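Local coordinates for exported protein (PDB 4JX0) that is of unknown function but binds magnesium and joins an N-terminal BT_3987-like domain to a second beta-rich domain, at residues 77-82 and 152-157; 90-95 and 141-146; 81-86 and 124-129; 45-50 and 167-172. All coordinates share one frame; numbering follows the deposited sequence.

Interaction 1 of 4, residues 77-82 and 152-157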
# COMPACT_ATOMS: atom_id res chain seq x y z
N TYR A 77 -27.35 2.82 -26.68
CA TYR A 77 -27.08 3.20 -28.06
C TYR A 77 -27.43 2.05 -29.03
O TYR A 77 -27.33 0.88 -28.67
CB TYR A 77 -25.61 3.63 -28.18
CG TYR A 77 -25.29 4.42 -29.42
CD1 TYR A 77 -25.76 5.71 -29.59
CD2 TYR A 77 -24.43 3.91 -30.39
CE1 TYR A 77 -25.46 6.45 -30.73
CE2 TYR A 77 -24.11 4.64 -31.53
CZ TYR A 77 -24.61 5.92 -31.69
OH TYR A 77 -24.33 6.60 -32.84
N LYS A 78 -27.87 2.42 -30.25
CA LYS A 78 -28.32 1.52 -31.32
C LYS A 78 -27.30 0.46 -31.79
O LYS A 78 -27.72 -0.60 -32.26
CB LYS A 78 -28.75 2.35 -32.56
CG LYS A 78 -27.61 3.02 -33.32
CD LYS A 78 -28.09 4.18 -34.18
CE LYS A 78 -26.96 4.86 -34.93
NZ LYS A 78 -27.43 6.08 -35.66
N GLU A 79 -25.99 0.73 -31.69
CA GLU A 79 -24.93 -0.18 -32.15
C GLU A 79 -23.80 -0.28 -31.11
O GLU A 79 -23.79 0.45 -30.12
CB GLU A 79 -24.39 0.29 -33.52
CG GLU A 79 -23.88 1.72 -33.57
CD GLU A 79 -23.56 2.29 -34.94
OE1 GLU A 79 -23.72 1.57 -35.95
OE2 GLU A 79 -23.16 3.48 -35.00
N ASP A 80 -22.87 -1.24 -31.31
CA ASP A 80 -21.74 -1.45 -30.39
C ASP A 80 -20.75 -0.29 -30.50
O ASP A 80 -20.49 0.16 -31.62
CB ASP A 80 -21.01 -2.78 -30.68
CG ASP A 80 -21.83 -4.05 -30.50
OD1 ASP A 80 -23.00 -3.95 -30.04
OD2 ASP A 80 -21.30 -5.14 -30.80
N ILE A 81 -20.21 0.18 -29.36
CA ILE A 81 -19.22 1.27 -29.31
C ILE A 81 -17.92 0.70 -28.75
O ILE A 81 -17.90 0.28 -27.59
CB ILE A 81 -19.70 2.48 -28.44
CG1 ILE A 81 -21.11 2.97 -28.83
CG2 ILE A 81 -18.70 3.63 -28.52
CD1 ILE A 81 -21.85 3.53 -27.68
N LYS A 82 -16.85 0.69 -29.54
CA LYS A 82 -15.54 0.22 -29.07
C LYS A 82 -14.85 1.37 -28.37
O LYS A 82 -14.69 2.43 -28.97
CB LYS A 82 -14.67 -0.32 -30.22
CG LYS A 82 -15.18 -1.62 -30.84
CD LYS A 82 -14.18 -2.19 -31.85
CE LYS A 82 -14.50 -3.60 -32.26
NZ LYS A 82 -13.41 -4.21 -33.07
N GLY A 152 -14.35 4.08 -33.76
CA GLY A 152 -14.98 4.58 -34.98
C GLY A 152 -15.63 5.93 -34.83
O GLY A 152 -15.36 6.68 -33.89
N SER A 153 -16.49 6.23 -35.81
CA SER A 153 -17.31 7.43 -35.86
C SER A 153 -18.76 6.97 -35.73
O SER A 153 -19.22 6.17 -36.55
CB SER A 153 -17.07 8.21 -37.16
OG SER A 153 -17.62 9.51 -37.11
N HIS A 154 -19.43 7.42 -34.66
CA HIS A 154 -20.82 7.07 -34.35
C HIS A 154 -21.64 8.35 -34.36
O HIS A 154 -21.16 9.37 -33.87
CB HIS A 154 -20.86 6.37 -32.99
CG HIS A 154 -20.20 5.03 -32.97
ND1 HIS A 154 -20.77 3.93 -33.58
CD2 HIS A 154 -19.03 4.64 -32.40
CE1 HIS A 154 -19.96 2.91 -33.36
NE2 HIS A 154 -18.89 3.29 -32.66
N GLU A 155 -22.86 8.31 -34.92
CA GLU A 155 -23.70 9.51 -35.04
C GLU A 155 -24.43 9.86 -33.73
O GLU A 155 -24.99 8.98 -33.09
CB GLU A 155 -24.73 9.34 -36.18
CG GLU A 155 -24.10 9.06 -37.53
CD GLU A 155 -25.03 9.15 -38.73
OE1 GLU A 155 -26.24 9.42 -38.55
OE2 GLU A 155 -24.53 9.02 -39.87
N HIS A 156 -24.45 11.16 -33.37
CA HIS A 156 -25.08 11.69 -32.15
C HIS A 156 -24.53 10.99 -30.91
O HIS A 156 -25.28 10.57 -30.03
CB HIS A 156 -26.62 11.58 -32.22
CG HIS A 156 -27.22 12.45 -33.27
ND1 HIS A 156 -27.76 13.68 -32.97
CD2 HIS A 156 -27.33 12.24 -34.60
CE1 HIS A 156 -28.18 14.19 -34.12
NE2 HIS A 156 -27.93 13.36 -35.13
N LEU A 157 -23.20 10.86 -30.87
CA LEU A 157 -22.45 10.23 -29.79
C LEU A 157 -21.11 10.92 -29.66
O LEU A 157 -20.47 11.20 -30.68
CB LEU A 157 -22.25 8.74 -30.08
CG LEU A 157 -21.66 7.90 -28.94
CD1 LEU A 157 -22.67 7.65 -27.85
CD2 LEU A 157 -21.13 6.60 -29.47
O HOH W 1 -20.77 3.17 -37.25
O HOH W 2 -16.35 1.90 -32.73

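Interaction 2 of 4, residues 90-95 and 141-146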
# COMPACT_ATOMS: atom_id res chain seq x y z
N LYS A 90 0.52 14.99 -22.26
CA LYS A 90 0.28 16.43 -22.30
C LYS A 90 -0.62 16.90 -21.13
O LYS A 90 -0.46 18.03 -20.66
CB LYS A 90 -0.37 16.84 -23.64
CG LYS A 90 0.54 16.68 -24.86
CD LYS A 90 -0.20 16.90 -26.18
CE LYS A 90 0.61 16.47 -27.39
NZ LYS A 90 -0.12 16.66 -28.67
N LEU A 91 -1.55 16.04 -20.65
CA LEU A 91 -2.47 16.37 -19.54
C LEU A 91 -1.77 16.46 -18.17
O LEU A 91 -2.36 17.01 -17.24
CB LEU A 91 -3.61 15.34 -19.44
CG LEU A 91 -4.79 15.57 -20.38
CD1 LEU A 91 -4.42 15.21 -21.80
CD2 LEU A 91 -5.99 14.75 -19.96
N VAL A 92 -0.56 15.91 -18.04
CA VAL A 92 0.19 15.97 -16.79
C VAL A 92 0.65 17.42 -16.59
O VAL A 92 0.64 17.90 -15.45
CB VAL A 92 1.37 14.96 -16.79
CG1 VAL A 92 2.19 15.08 -15.51
CG2 VAL A 92 0.87 13.53 -16.96
N THR A 93 1.03 18.12 -17.70
CA THR A 93 1.50 19.52 -17.71
C THR A 93 0.50 20.50 -17.05
O THR A 93 0.94 21.39 -16.31
CB THR A 93 1.80 19.97 -19.16
OG1 THR A 93 2.48 18.93 -19.86
CG2 THR A 93 2.65 21.24 -19.21
N ASP A 94 -0.82 20.32 -17.27
CA ASP A 94 -1.87 21.18 -16.68
C ASP A 94 -2.30 20.72 -15.25
O ASP A 94 -3.26 21.27 -14.70
CB ASP A 94 -3.11 21.30 -17.61
CG ASP A 94 -3.87 20.01 -17.92
OD1 ASP A 94 -4.27 19.30 -16.96
OD2 ASP A 94 -4.15 19.76 -19.12
N PHE A 95 -1.57 19.76 -14.64
CA PHE A 95 -1.82 19.24 -13.29
C PHE A 95 -0.46 19.28 -12.56
O PHE A 95 0.18 18.23 -12.39
CB PHE A 95 -2.41 17.82 -13.41
CG PHE A 95 -3.29 17.34 -12.27
CD1 PHE A 95 -2.75 17.08 -11.02
CD2 PHE A 95 -4.62 16.98 -12.50
CE1 PHE A 95 -3.54 16.57 -9.99
CE2 PHE A 95 -5.40 16.46 -11.47
CZ PHE A 95 -4.86 16.25 -10.22
N GLY A 141 8.92 8.88 -7.51
CA GLY A 141 7.76 8.19 -8.04
C GLY A 141 7.66 8.46 -9.52
O GLY A 141 8.59 8.98 -10.13
N TYR A 142 6.54 8.06 -10.09
CA TYR A 142 6.22 8.28 -11.49
C TYR A 142 4.80 8.78 -11.56
O TYR A 142 4.02 8.52 -10.65
CB TYR A 142 6.40 6.99 -12.32
CG TYR A 142 7.80 6.44 -12.28
CD1 TYR A 142 8.23 5.65 -11.23
CD2 TYR A 142 8.70 6.70 -13.31
CE1 TYR A 142 9.53 5.15 -11.18
CE2 TYR A 142 10.00 6.19 -13.29
CZ TYR A 142 10.41 5.41 -12.22
OH TYR A 142 11.68 4.90 -12.14
N VAL A 143 4.47 9.48 -12.64
CA VAL A 143 3.13 10.03 -12.81
C VAL A 143 2.69 9.82 -14.24
O VAL A 143 3.51 9.78 -15.15
CB VAL A 143 3.10 11.53 -12.41
CG1 VAL A 143 3.88 12.40 -13.39
CG2 VAL A 143 1.68 12.02 -12.26
N MSE A 144 1.39 9.66 -14.44
CA MSE A 144 0.87 9.52 -15.79
C MSE A 144 -0.58 9.93 -15.89
O MSE A 144 -1.33 9.83 -14.91
CB MSE A 144 1.04 8.10 -16.32
CG MSE A 144 0.32 7.05 -15.51
SE MSE A 144 0.39 5.35 -16.43
CE MSE A 144 -0.91 5.66 -17.71
N ALA A 145 -0.96 10.37 -17.09
CA ALA A 145 -2.32 10.78 -17.43
C ALA A 145 -2.81 9.94 -18.58
O ALA A 145 -2.03 9.61 -19.49
CB ALA A 145 -2.35 12.25 -17.78
N ILE A 146 -4.09 9.56 -18.54
CA ILE A 146 -4.72 8.74 -19.57
C ILE A 146 -6.05 9.36 -19.98
O ILE A 146 -6.71 9.98 -19.14
CB ILE A 146 -4.92 7.26 -19.11
CG1 ILE A 146 -5.41 7.18 -17.66
CG2 ILE A 146 -3.63 6.51 -19.29
CD1 ILE A 146 -6.16 5.92 -17.31

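Interaction 3 of 4, residues 81-86 and 124-129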
# COMPACT_ATOMS: atom_id res chain seq x y z
N ILE A 81 -20.21 0.18 -29.36
CA ILE A 81 -19.22 1.27 -29.31
C ILE A 81 -17.92 0.70 -28.75
O ILE A 81 -17.90 0.28 -27.59
CB ILE A 81 -19.70 2.48 -28.44
CG1 ILE A 81 -21.11 2.97 -28.83
CG2 ILE A 81 -18.70 3.63 -28.52
CD1 ILE A 81 -21.85 3.53 -27.68
N LYS A 82 -16.85 0.69 -29.54
CA LYS A 82 -15.54 0.22 -29.07
C LYS A 82 -14.85 1.37 -28.37
O LYS A 82 -14.69 2.43 -28.97
CB LYS A 82 -14.67 -0.32 -30.22
CG LYS A 82 -15.18 -1.62 -30.84
CD LYS A 82 -14.18 -2.19 -31.85
CE LYS A 82 -14.50 -3.60 -32.26
NZ LYS A 82 -13.41 -4.21 -33.07
N VAL A 83 -14.44 1.18 -27.10
CA VAL A 83 -13.77 2.21 -26.30
C VAL A 83 -12.43 1.69 -25.80
O VAL A 83 -12.24 0.49 -25.62
CB VAL A 83 -14.64 2.70 -25.12
CG1 VAL A 83 -15.81 3.53 -25.62
CG2 VAL A 83 -15.14 1.54 -24.24
N ASN A 84 -11.50 2.61 -25.55
CA ASN A 84 -10.18 2.27 -25.04
C ASN A 84 -9.53 3.48 -24.39
O ASN A 84 -9.99 4.59 -24.60
CB ASN A 84 -9.28 1.73 -26.18
CG ASN A 84 -8.18 0.78 -25.71
OD1 ASN A 84 -7.79 0.72 -24.53
ND2 ASN A 84 -7.64 0.00 -26.64
N LEU A 85 -8.47 3.25 -23.59
CA LEU A 85 -7.70 4.33 -22.97
C LEU A 85 -6.40 4.53 -23.71
O LEU A 85 -5.89 3.60 -24.34
CB LEU A 85 -7.40 4.03 -21.51
CG LEU A 85 -8.55 4.15 -20.54
CD1 LEU A 85 -8.24 3.40 -19.28
CD2 LEU A 85 -8.87 5.60 -20.24
N MSE A 86 -5.83 5.72 -23.61
CA MSE A 86 -4.53 5.98 -24.21
C MSE A 86 -3.74 6.89 -23.30
O MSE A 86 -4.33 7.65 -22.54
CB MSE A 86 -4.66 6.55 -25.63
CG MSE A 86 -5.15 7.98 -25.69
SE MSE A 86 -4.82 8.67 -27.45
CE MSE A 86 -2.90 9.16 -27.25
N THR A 124 -19.21 -0.66 -19.50
CA THR A 124 -18.17 -1.61 -19.91
C THR A 124 -16.91 -1.27 -19.07
O THR A 124 -16.97 -0.38 -18.22
CB THR A 124 -17.92 -1.60 -21.44
OG1 THR A 124 -17.26 -2.81 -21.80
CG2 THR A 124 -17.10 -0.42 -21.92
N THR A 125 -15.81 -2.00 -19.29
CA THR A 125 -14.56 -1.74 -18.58
C THR A 125 -13.41 -1.72 -19.57
O THR A 125 -13.43 -2.45 -20.57
CB THR A 125 -14.29 -2.77 -17.45
OG1 THR A 125 -14.35 -4.10 -17.97
CG2 THR A 125 -15.25 -2.64 -16.28
N VAL A 126 -12.40 -0.90 -19.27
CA VAL A 126 -11.17 -0.77 -20.04
C VAL A 126 -10.04 -0.98 -19.02
O VAL A 126 -10.14 -0.49 -17.90
CB VAL A 126 -11.07 0.54 -20.83
CG1 VAL A 126 -12.10 0.56 -21.96
CG2 VAL A 126 -11.25 1.76 -19.94
N LYS A 127 -9.02 -1.77 -19.38
CA LYS A 127 -7.95 -2.15 -18.45
C LYS A 127 -6.61 -1.50 -18.79
O LYS A 127 -6.26 -1.37 -19.96
CB LYS A 127 -7.78 -3.68 -18.48
CG LYS A 127 -7.54 -4.30 -17.11
CD LYS A 127 -7.12 -5.78 -17.21
CE LYS A 127 -8.23 -6.72 -17.62
NZ LYS A 127 -7.74 -8.11 -17.81
N LEU A 128 -5.85 -1.13 -17.75
CA LEU A 128 -4.49 -0.60 -17.84
C LEU A 128 -3.65 -1.53 -17.02
O LEU A 128 -3.87 -1.63 -15.82
CB LEU A 128 -4.42 0.84 -17.31
CG LEU A 128 -3.02 1.41 -17.01
CD1 LEU A 128 -2.04 1.21 -18.18
CD2 LEU A 128 -3.10 2.87 -16.67
N THR A 129 -2.71 -2.22 -17.67
CA THR A 129 -1.84 -3.17 -16.98
C THR A 129 -0.41 -2.62 -16.98
O THR A 129 0.12 -2.25 -18.03
CB THR A 129 -1.94 -4.54 -17.65
OG1 THR A 129 -3.32 -4.91 -17.74
CG2 THR A 129 -1.15 -5.61 -16.90

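Interaction 4 of 4, residues 45-50 and 167-172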
# COMPACT_ATOMS: atom_id res chain seq x y z
N ASN A 45 -12.46 12.15 -7.01
CA ASN A 45 -11.54 12.75 -7.99
C ASN A 45 -10.96 11.70 -8.95
O ASN A 45 -10.85 10.53 -8.58
CB ASN A 45 -10.38 13.46 -7.26
CG ASN A 45 -10.79 14.68 -6.47
OD1 ASN A 45 -11.80 15.32 -6.74
ND2 ASN A 45 -9.96 15.07 -5.52
N PRO A 46 -10.51 12.13 -10.16
CA PRO A 46 -9.89 11.17 -11.10
C PRO A 46 -8.42 10.95 -10.76
O PRO A 46 -7.54 11.34 -11.53
CB PRO A 46 -10.06 11.88 -12.44
CG PRO A 46 -9.98 13.31 -12.11
CD PRO A 46 -10.55 13.49 -10.73
N TYR A 47 -8.15 10.33 -9.61
CA TYR A 47 -6.78 10.13 -9.14
C TYR A 47 -6.65 8.87 -8.32
O TYR A 47 -7.46 8.64 -7.42
CB TYR A 47 -6.37 11.36 -8.31
CG TYR A 47 -4.95 11.32 -7.80
CD1 TYR A 47 -3.87 11.35 -8.68
CD2 TYR A 47 -4.67 11.36 -6.43
CE1 TYR A 47 -2.55 11.35 -8.21
CE2 TYR A 47 -3.36 11.36 -5.95
CZ TYR A 47 -2.30 11.37 -6.85
OH TYR A 47 -1.01 11.37 -6.38
N THR A 48 -5.63 8.06 -8.62
CA THR A 48 -5.33 6.85 -7.87
C THR A 48 -3.87 6.85 -7.59
O THR A 48 -3.07 6.96 -8.52
CB THR A 48 -5.74 5.58 -8.62
OG1 THR A 48 -7.12 5.66 -8.95
CG2 THR A 48 -5.55 4.32 -7.79
N GLN A 49 -3.50 6.75 -6.31
CA GLN A 49 -2.11 6.67 -5.92
C GLN A 49 -1.78 5.21 -5.73
O GLN A 49 -2.36 4.56 -4.86
CB GLN A 49 -1.84 7.50 -4.66
CG GLN A 49 -0.37 7.81 -4.47
CD GLN A 49 -0.12 8.70 -3.28
OE1 GLN A 49 0.57 8.31 -2.33
NE2 GLN A 49 -0.65 9.92 -3.31
N LEU A 50 -0.92 4.67 -6.59
CA LEU A 50 -0.48 3.28 -6.54
C LEU A 50 0.77 3.24 -5.68
O LEU A 50 1.55 4.20 -5.68
CB LEU A 50 -0.22 2.72 -7.94
CG LEU A 50 -1.30 1.81 -8.51
CD1 LEU A 50 -2.63 2.50 -8.55
CD2 LEU A 50 -0.93 1.32 -9.90
N PHE A 167 -5.81 10.41 -13.79
CA PHE A 167 -4.42 10.57 -13.37
C PHE A 167 -4.00 9.44 -12.43
O PHE A 167 -4.78 9.03 -11.57
CB PHE A 167 -4.23 11.92 -12.69
CG PHE A 167 -4.58 13.06 -13.62
CD1 PHE A 167 -3.71 13.45 -14.62
CD2 PHE A 167 -5.84 13.64 -13.58
CE1 PHE A 167 -4.05 14.45 -15.52
CE2 PHE A 167 -6.19 14.64 -14.49
CZ PHE A 167 -5.29 15.04 -15.45
N VAL A 168 -2.78 8.92 -12.61
CA VAL A 168 -2.24 7.84 -11.79
C VAL A 168 -0.85 8.23 -11.35
O VAL A 168 -0.07 8.71 -12.16
CB VAL A 168 -2.23 6.49 -12.56
CG1 VAL A 168 -1.72 5.36 -11.68
CG2 VAL A 168 -3.62 6.15 -13.10
N LYS A 169 -0.58 8.09 -10.03
CA LYS A 169 0.75 8.35 -9.46
C LYS A 169 1.24 7.06 -8.85
O LYS A 169 0.54 6.45 -8.03
CB LYS A 169 0.77 9.46 -8.40
CG LYS A 169 2.17 9.61 -7.77
CD LYS A 169 2.31 10.83 -6.89
CE LYS A 169 3.71 10.98 -6.34
NZ LYS A 169 3.81 12.15 -5.43
N LEU A 170 2.45 6.67 -9.23
CA LEU A 170 3.08 5.50 -8.67
C LEU A 170 4.04 5.98 -7.61
O LEU A 170 5.09 6.52 -7.94
CB LEU A 170 3.79 4.69 -9.76
CG LEU A 170 4.42 3.39 -9.33
CD1 LEU A 170 3.39 2.44 -8.75
CD2 LEU A 170 5.13 2.74 -10.49
N ASN A 171 3.65 5.83 -6.33
CA ASN A 171 4.47 6.23 -5.19
C ASN A 171 5.45 5.10 -4.88
O ASN A 171 5.04 3.94 -4.75
CB ASN A 171 3.59 6.56 -3.97
CG ASN A 171 4.35 7.16 -2.81
OD1 ASN A 171 4.90 8.26 -2.91
ND2 ASN A 171 4.46 6.43 -1.69
N LEU A 172 6.74 5.43 -4.77
CA LEU A 172 7.79 4.44 -4.54
C LEU A 172 8.46 4.71 -3.21
O LEU A 172 8.71 5.87 -2.88
CB LEU A 172 8.79 4.52 -5.69
CG LEU A 172 9.61 3.27 -5.92
CD1 LEU A 172 9.69 2.93 -7.39
CD2 LEU A 172 10.98 3.43 -5.37

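Interaction 1 of 4, residues 77-82 and 152-157
His-154 of the loop at 152-157 lies against the chain at 77-82, among Tyr-77, Glu-79 and Ile-81. Its CB packs near the phenol oxygen of Tyr-77, with OH 3.5 Å from CB. CG lies beside the backbone N and anti to the carbonyl carbon (chi1 -67°), and from there the imidazole fans out. On one branch, ND1 donates to Glu-79 OE2 at 2.8 Å in a nearly straight bond (167°); the acceptor lies in the ring plane, whereas the ring nitrogen comes in from above the carboxylate plane. On the other branch, CD2 rests 4.0 Å from Ile-81 CG2. At the far end, CE1 passes Asp-80 O, and NE2 is hydrogen-bonded to a water at 2.9 Å; the same water accepts from Gly-152 N. In an offset edge-to-face pair, the ring edge of Tyr-77 is turned toward the face of His-154, planes 86° apart. Tyr-77 OH bonds to Glu-155 O. Leu-157 CD2 covers one face of this phenol ring and meets Ile-81 CD1 tip to tip at 3.6 Å. The His-carboxylate pair thus ties the entry to strand 81-87 to the loop before strand 157-159, at one end of what is probably an immunoglobulin-like sandwich, as in the E-set clan.

Interaction 2 of 4, residues 90-95 and 141-146
Val-92 on the short helix 90-93 pushes its forked side chain against Val-143 and Ala-145 of strand 142-150. CG1, anti to the backbone N (chi1 177°), goes to Val-143, and CG2 goes to Ala-145, its neighbour on the same strand face. CG2 sits over the small side chain of Ala-145, 3.6 Å from its CB and also close to the backbone, while CG1 meets Val-143 CG1 at 3.8 Å as the two valines slide past each other in opposite directions. The alanine leaves a shallow hollow in the strand surface, and a second bump shares it: Leu-91 CB touches Ala-145 CB at 3.7 Å. In fold terms, a helical excursion between strands 81-87 and 110-117 covers one face of the mixed N-terminal sheet, whereas Met-144 (selenomethionine) and Ile-146 point the other way, Ile-146 onto Leu-85. The contact is apolar and largely buried, Leu-91 being partly exposed. Met-98 and Ala-99 of helix 96-99, together with Ile-102, extend the wall round Val-143, and Leu-104 and Ala-99 also touch Val-92. Ala-145 also touches Phe-167 of the adjoining strand, whose ring meets that of Phe-95 with the planes inclined at about 45°.

Interaction 3 of 4, residues 81-86 and 124-129
Val-126 of strand 123-130 reaches across to Val-83 and Leu-85 of strand 81-87, joining two strands of the mixed N-terminal sheet without backbone pairing, mainly through side chains. The segments run roughly the same way, 28° apart with axes approaching to 6.8 Å, and strand 110-117 lies between them in the order of the sheet. Their facing sides make the tight part. Val-126 is forked between its neighbours: CG2 lies 3.5 Å from Leu-85 CD1, and CG1 packs 3.9 Å from Val-83 CG2. Each of these pairs crosses at about a right angle. Val-126 CG1 also lies 3.7 Å from Val-83 O. Val-83 CG2 meets Thr-124 CG2 tip to tip at 3.6 Å; that methyl lies between the backbone N and the carbonyl carbon of Thr-124, while OG1, anti to the backbone N (chi1 -161°), makes a weak bond to Val-116 O. Further in, Phe-69 and Phe-112 pack round Leu-85, and Val-71 touches Val-126.

The other faces of both strands are looser and more polar. Lys-82 and Thr-125 are exposed and turn away from the partner strand, and Lys-127 carries its ammonium to a salt bridge with Glu-113. Asn-84 also starts away from the contact, but its amide turns to the following residue: OD1 accepts the N-H of Leu-85 at 2.8 Å, in a bent bond of 135° at the hydrogen.

Interaction 4 of 4, residues 45-50 and 167-172
Thr-48 and Leu-50 on strand 47-54 bind Phe-167, Lys-169 and Asn-171 on strand 165-174 in a parallel beta ladder, a parallel pairing within the otherwise mostly antiparallel N-terminal sheet. The first shell begins with backbone. Phe-167 N donates to Pro-46 O at 3.0 Å, and Thr-48 N to Phe-167 O. Next come Lys-169 N to Thr-48 O, Leu-50 N to Lys-169 O at 2.7 Å, and Asn-171 N to Leu-50 O. Thr-48, Leu-50, Phe-167 and Lys-169 each use both N and O in the ladder. At its start, Pro-46, the centre of an inverse gamma turn, has its carbonyl O bonded to Phe-167 N and lying at the edge of the Phe-167 ring.

The first shell also includes the paired side chains. On one face, Tyr-47 crosses Phe-167 at about a right angle, CD1 lying 4.1 Å from CB, and then runs beside Lys-169 in the same direction, bringing OH beside the lysine CB (3.3 Å) and CD. The extended lysine chain, with CG anti to the backbone N (chi1 176°), provides this flank. On the opposite face, Leu-50 CB packs 3.7 Å from Leu-170 CD1.

In the second shell, Met-98 touches both Tyr-47 and Phe-167, and Leu-61 packs on Leu-170. Polar ends reach across to the partner strand: Thr-48 OG1 pairs with Tyr-166 OH, and Asn-171 ND2 with Glu-51 OE1.

In the fold
All four contacts reach one mixed sheet but use it differently. Interaction 4, partly buried, is the sole backbone ladder among them, and its strand 165-174 neighbours strand 142-150 of interaction 2, where Met-144 N bonds Val-168 O. Interactions 2 and 3 are largely buried and apolar: the first packs a helix on one face of the sheet, the second packs the facing side chains of two strands that have one strand between them, and they meet where Met-144 touches Leu-128. Interaction 1 shares Ile-81 and Lys-82 with interaction 3 but sits at the domain's far end, partly exposed, and combines polar side-chain bonds and a water bridge with a small apolar patch. Its centre lies about 31 Å from that of interaction 4.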